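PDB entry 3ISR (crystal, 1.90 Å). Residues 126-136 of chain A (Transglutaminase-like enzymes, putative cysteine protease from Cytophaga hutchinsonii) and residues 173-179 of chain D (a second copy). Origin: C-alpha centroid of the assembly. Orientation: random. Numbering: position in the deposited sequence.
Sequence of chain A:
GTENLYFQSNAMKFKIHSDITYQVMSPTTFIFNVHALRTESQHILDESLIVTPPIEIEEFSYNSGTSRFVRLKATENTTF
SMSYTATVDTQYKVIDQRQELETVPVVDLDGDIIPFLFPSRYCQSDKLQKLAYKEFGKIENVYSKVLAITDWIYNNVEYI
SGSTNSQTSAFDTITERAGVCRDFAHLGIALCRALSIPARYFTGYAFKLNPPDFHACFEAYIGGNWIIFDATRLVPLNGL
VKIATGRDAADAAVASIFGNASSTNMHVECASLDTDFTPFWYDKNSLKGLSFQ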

ATOM      1  N   ASP A 126       1.810 -11.344  -8.567  1.00 14.78           N
ATOM      2  CA  ASP A 126       0.711 -11.997  -7.862  1.00 15.13           C
ATOM      3  C   ASP A 126      -0.446 -11.035  -7.560  1.00 16.04           C
ATOM      4  O   ASP A 126      -1.559 -11.481  -7.321  1.00 17.34           O
ATOM      5  CB  ASP A 126       1.203 -12.670  -6.555  1.00 14.79           C
ATOM      6  CG  ASP A 126       1.884 -11.681  -5.592  1.00 15.41           C
ATOM      7  OD1 ASP A 126       2.736 -10.858  -6.032  1.00 16.24           O
ATOM      8  OD2 ASP A 126       1.556 -11.725  -4.391  1.00 16.42           O
ATOM      9  N   LYS A 127      -0.192  -9.730  -7.551  1.00 15.90           N
ATOM     10  CA  LYS A 127      -1.270  -8.765  -7.287  1.00 16.75           C
ATOM     11  C   LYS A 127      -1.930  -8.216  -8.557  1.00 16.19           C
ATOM     12  O   LYS A 127      -2.843  -7.399  -8.464  1.00 15.22           O
ATOM     13  CB  LYS A 127      -0.729  -7.577  -6.488  1.00 17.05           C
ATOM     14  CG  LYS A 127      -0.265  -7.909  -5.081  1.00 19.42           C
ATOM     15  CD  LYS A 127      -0.290  -6.653  -4.242  1.00 26.11           C
ATOM     16  CE  LYS A 127       0.175  -6.946  -2.831  1.00 28.73           C
ATOM     17  NZ  LYS A 127      -0.271  -5.903  -1.873  1.00 28.50           N
ATOM     18  N   LEU A 128      -1.429  -8.623  -9.727  1.00 15.72           N
ATOM     19  CA  LEU A 128      -1.845  -8.038 -11.015  1.00 15.87           C
ATOM     20  C   LEU A 128      -2.461  -9.050 -11.980  1.00 15.50           C
ATOM     21  O   LEU A 128      -2.667  -8.742 -13.167  1.00 14.48           O
ATOM     22  CB  LEU A 128      -0.663  -7.318 -11.693  1.00 16.03           C
ATOM     23  CG  LEU A 128      -0.112  -6.094 -10.951  1.00 17.58           C
ATOM     24  CD1 LEU A 128       1.207  -5.574 -11.552  1.00 18.54           C
ATOM     25  CD2 LEU A 128      -1.164  -4.987 -10.908  1.00 19.55           C
ATOM     26  N   GLN A 129      -2.774 -10.247 -11.474  1.00 14.98           N
ATOM     27  CA  GLN A 129      -3.330 -11.322 -12.311  1.00 14.54           C
ATOM     28  C   GLN A 129      -4.625 -10.941 -13.051  1.00 14.57           C
ATOM     29  O   GLN A 129      -4.740 -11.109 -14.274  1.00 14.27           O
ATOM     30  CB  GLN A 129      -3.542 -12.609 -11.479  1.00 14.60           C
ATOM     31  N   LYS A 130      -5.606 -10.428 -12.325  1.00 13.11           N
ATOM     32  CA  LYS A 130      -6.853 -10.053 -12.966  1.00 12.99           C
ATOM     33  C   LYS A 130      -6.696  -8.894 -13.942  1.00 11.04           C
ATOM     34  O   LYS A 130      -7.258  -8.925 -15.038  1.00 11.70           O
ATOM     35  CB  LYS A 130      -7.903  -9.681 -11.924  1.00 13.04           C
ATOM     36  CG  LYS A 130      -8.534 -10.856 -11.243  1.00 17.09           C
ATOM     37  CD  LYS A 130      -9.837 -10.437 -10.549  1.00 19.75           C
ATOM     38  CE  LYS A 130     -10.362 -11.567  -9.652  1.00 21.64           C
ATOM     39  NZ  LYS A 130     -10.918 -12.701 -10.454  1.00 22.54           N
ATOM     40  N   LEU A 131      -5.982  -7.857 -13.525  1.00  9.65           N
ATOM     41  CA  LEU A 131      -5.769  -6.710 -14.398  1.00  9.08           C
ATOM     42  C   LEU A 131      -5.103  -7.140 -15.711  1.00  8.86           C
ATOM     43  O   LEU A 131      -5.580  -6.812 -16.787  1.00  8.95           O
ATOM     44  CB  LEU A 131      -4.955  -5.626 -13.681  1.00  8.04           C
ATOM     45  CG  LEU A 131      -4.560  -4.335 -14.427  1.00  8.67           C
ATOM     46  CD1 LEU A 131      -4.475  -3.159 -13.464  1.00  5.97           C
ATOM     47  CD2 LEU A 131      -3.231  -4.479 -15.206  1.00  6.82           C
ATOM     48  N   ALA A 132      -4.001  -7.882 -15.604  1.00  8.94           N
ATOM     49  CA  ALA A 132      -3.261  -8.355 -16.783  1.00  8.85           C
ATOM     50  C   ALA A 132      -4.155  -9.200 -17.697  1.00  8.90           C
ATOM     51  O   ALA A 132      -4.142  -9.031 -18.920  1.00  8.88           O
ATOM     52  CB  ALA A 132      -2.024  -9.156 -16.353  1.00  7.54           C
ATOM     53  N   TYR A 133      -4.946 -10.099 -17.111  1.00  9.10           N
ATOM     54  CA  TYR A 133      -5.858 -10.896 -17.923  1.00  9.46           C
ATOM     55  C   TYR A 133      -6.919 -10.050 -18.650  1.00  9.73           C
ATOM     56  O   TYR A 133      -7.207 -10.276 -19.835  1.00  9.56           O
ATOM     57  CB  TYR A 133      -6.503 -12.046 -17.123  1.00  9.63           C
ATOM     58  CG  TYR A 133      -7.349 -12.919 -18.016  1.00 11.58           C
ATOM     59  CD1 TYR A 133      -6.758 -13.830 -18.890  1.00 13.75           C
ATOM     60  CD2 TYR A 133      -8.737 -12.804 -18.024  1.00 14.31           C
ATOM     61  CE1 TYR A 133      -7.526 -14.616 -19.746  1.00 14.64           C
ATOM     62  CE2 TYR A 133      -9.522 -13.589 -18.879  1.00 16.32           C
ATOM     63  CZ  TYR A 133      -8.903 -14.488 -19.738  1.00 16.38           C
ATOM     64  OH  TYR A 133      -9.661 -15.272 -20.580  1.00 19.41           O
ATOM     65  N   LYS A 134      -7.504  -9.091 -17.938  1.00  9.78           N
ATOM     66  CA  LYS A 134      -8.543  -8.234 -18.493  1.00 10.23           C
ATOM     67  C   LYS A 134      -7.969  -7.398 -19.620  1.00 11.05           C
ATOM     68  O   LYS A 134      -8.607  -7.242 -20.647  1.00 11.01           O
ATOM     69  CB  LYS A 134      -9.092  -7.297 -17.411  1.00 10.29           C
ATOM     70  N   GLU A 135      -6.744  -6.883 -19.430  1.00 11.52           N
ATOM     71  CA  GLU A 135      -6.159  -5.969 -20.417  1.00 12.67           C
ATOM     72  C   GLU A 135      -5.569  -6.674 -21.644  1.00 12.81           C
ATOM     73  O   GLU A 135      -5.690  -6.162 -22.750  1.00 13.42           O
ATOM     74  CB  GLU A 135      -5.087  -5.070 -19.790  1.00 13.05           C
ATOM     75  CG  GLU A 135      -5.593  -4.015 -18.824  1.00 15.10           C
ATOM     76  CD  GLU A 135      -6.281  -2.836 -19.530  1.00 19.76           C
ATOM     77  OE1 GLU A 135      -6.101  -2.650 -20.757  1.00 20.48           O
ATOM     78  OE2 GLU A 135      -7.007  -2.088 -18.836  1.00 20.54           O
ATOM     79  N   PHE A 136      -4.947  -7.833 -21.441  1.00 12.06           N
ATOM     80  CA  PHE A 136      -4.109  -8.474 -22.469  1.00 12.37           C
ATOM     81  C   PHE A 136      -4.456  -9.939 -22.723  1.00 12.79           C
ATOM     82  O   PHE A 136      -3.918 -10.551 -23.645  1.00 12.90           O
ATOM     83  CB  PHE A 136      -2.614  -8.395 -22.081  1.00 10.69           C
ATOM     84  CG  PHE A 136      -2.164  -7.024 -21.689  1.00  9.85           C
ATOM     85  CD1 PHE A 136      -2.017  -6.026 -22.648  1.00  8.77           C
ATOM     86  CD2 PHE A 136      -1.897  -6.727 -20.360  1.00 10.19           C
ATOM     87  CE1 PHE A 136      -1.624  -4.754 -22.298  1.00  6.92           C
ATOM     88  CE2 PHE A 136      -1.494  -5.444 -19.988  1.00  7.31           C
ATOM     89  CZ  PHE A 136      -1.370  -4.454 -20.957  1.00  6.18           C
TER
ATOM     90  N   THR D 173      -9.081  -1.028  -5.703  1.00 15.62           N
ATOM     91  CA  THR D 173      -9.941  -1.602  -6.734  1.00 16.29           C
ATOM     92  C   THR D 173      -9.397  -1.337  -8.131  1.00 16.73           C
ATOM     93  O   THR D 173      -9.547  -2.147  -9.048  1.00 16.44           O
ATOM     94  CB  THR D 173     -11.384  -1.077  -6.586  1.00 15.85           C
ATOM     95  OG1 THR D 173     -11.823  -1.324  -5.241  1.00 16.74           O
ATOM     96  CG2 THR D 173     -12.337  -1.817  -7.539  1.00 16.17           C
ATOM     97  N   ILE D 174      -8.729  -0.205  -8.295  1.00 16.95           N
ATOM     98  CA  ILE D 174      -8.183   0.110  -9.587  1.00 18.57           C
ATOM     99  C   ILE D 174      -7.158  -0.950 -10.062  1.00 18.02           C
ATOM    100  O   ILE D 174      -7.061  -1.221 -11.265  1.00 18.17           O
ATOM    101  CB  ILE D 174      -7.714   1.616  -9.648  1.00 19.57           C
ATOM    102  CG1 ILE D 174      -7.573   2.096 -11.087  1.00 22.81           C
ATOM    103  CG2 ILE D 174      -6.442   1.828  -8.912  1.00 20.03           C
ATOM    104  CD1 ILE D 174      -8.876   2.295 -11.810  1.00 22.94           C
ATOM    105  N   THR D 175      -6.455  -1.595  -9.129  1.00 16.58           N
ATOM    106  CA  THR D 175      -5.527  -2.686  -9.463  1.00 16.36           C
ATOM    107  C   THR D 175      -6.133  -4.088  -9.259  1.00 15.74           C
ATOM    108  O   THR D 175      -5.823  -5.011 -10.022  1.00 15.59           O
ATOM    109  CB  THR D 175      -4.209  -2.630  -8.652  1.00 16.59           C
ATOM    110  OG1 THR D 175      -4.503  -2.496  -7.253  1.00 16.93           O
ATOM    111  CG2 THR D 175      -3.340  -1.447  -9.097  1.00 17.14           C
ATOM    112  N   GLU D 176      -6.968  -4.253  -8.238  1.00 14.76           N
ATOM    113  CA  GLU D 176      -7.579  -5.578  -7.962  1.00 15.15           C
ATOM    114  C   GLU D 176      -8.587  -6.006  -9.026  1.00 14.10           C
ATOM    115  O   GLU D 176      -8.711  -7.194  -9.300  1.00 13.50           O
ATOM    116  CB  GLU D 176      -8.234  -5.623  -6.565  1.00 15.41           C
ATOM    117  CG  GLU D 176      -7.230  -5.387  -5.445  1.00 20.02           C
ATOM    118  CD  GLU D 176      -7.811  -5.333  -4.025  1.00 25.22           C
ATOM    119  OE1 GLU D 176      -9.058  -5.224  -3.820  1.00 25.50           O
ATOM    120  OE2 GLU D 176      -6.966  -5.390  -3.109  1.00 25.85           O
ATOM    121  N   ARG D 177      -9.340  -5.038  -9.567  1.00 14.03           N
ATOM    122  CA  ARG D 177     -10.328  -5.241 -10.642  1.00 14.48           C
ATOM    123  C   ARG D 177     -11.471  -6.181 -10.259  1.00 14.91           C
ATOM    124  O   ARG D 177     -12.037  -6.885 -11.105  1.00 15.33           O
ATOM    125  CB  ARG D 177      -9.656  -5.720 -11.957  1.00 14.61           C
ATOM    126  CG  ARG D 177      -8.623  -4.739 -12.556  1.00 14.72           C
ATOM    127  CD  ARG D 177      -9.196  -3.294 -12.686  1.00 15.87           C
ATOM    128  NE  ARG D 177      -8.294  -2.466 -13.479  1.00 16.43           N
ATOM    129  CZ  ARG D 177      -8.127  -2.595 -14.792  1.00 15.96           C
ATOM    130  NH1 ARG D 177      -8.807  -3.514 -15.467  1.00 13.68           N
ATOM    131  NH2 ARG D 177      -7.264  -1.815 -15.424  1.00 16.15           N
ATOM    132  N   ALA D 178     -11.783  -6.220  -8.976  1.00 15.08           N
ATOM    133  CA  ALA D 178     -12.911  -6.997  -8.499  1.00 16.12           C
ATOM    134  C   ALA D 178     -13.461  -6.296  -7.280  1.00 16.93           C
ATOM    135  O   ALA D 178     -12.713  -5.648  -6.527  1.00 17.43           O
ATOM    136  CB  ALA D 178     -12.486  -8.399  -8.149  1.00 16.25           C
ATOM    137  N   GLY D 179     -14.763  -6.418  -7.077  1.00 16.71           N
ATOM    138  CA  GLY D 179     -15.370  -5.888  -5.867  1.00 16.72           C
ATOM    139  C   GLY D 179     -16.873  -6.057  -5.840  1.00 16.98           C
ATOM    140  O   GLY D 179     -17.448  -6.781  -6.662  1.00 16.62           O
TER
HETATM  141  O   HOH W   1      -5.162  -7.571 -10.641  1.00 10.62           O
HETATM  142  O   HOH W   2      -4.239  -5.601  -6.603  1.00 24.78           O

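R177(D) is the polar centre of this contact between two copies of the protein. It is the first residue to leave the chain D helix, with positive phi, and its side chain reaches from beside K130(A) to E135(A). R177(D) NE donates to I174(D) O, in its own stretch, at 2.8 Å, so NE is satisfied within chain D and takes no partner from chain A. NH2 of R177(D) reaches E135(A) OE2 at 3.4 Å; this hydrogen bond is nearly linear (175°) but weak because it is long, and it forms part of a salt bridge. The carboxylate oxygen lies near the guanidinium plane, leaving one face to L131(A), whose CD1 sits 3.7 Å from R177(D) NH2. NH1 finds its partner elsewhere in the structure.

The remaining polar links across the contact run through water. K127(A) O and T175(D) O, both acceptors and 4.1 Å apart, cannot bond directly. Water 1 resolves this by donating to K127(A) O (3.2 Å) and T175(D) O (2.7 Å) while accepting from L131(A) N (3.0 Å), an amide near the helix start. Water 2 donates to K127(A) O (2.9 Å) and T175(D) OG1 (3.2 Å), making a second bridge.

K130(A) contributes packing instead: its CD lies 3.7 Å from E176(D) O, and its CE 4.1 Å from A178(D) CB.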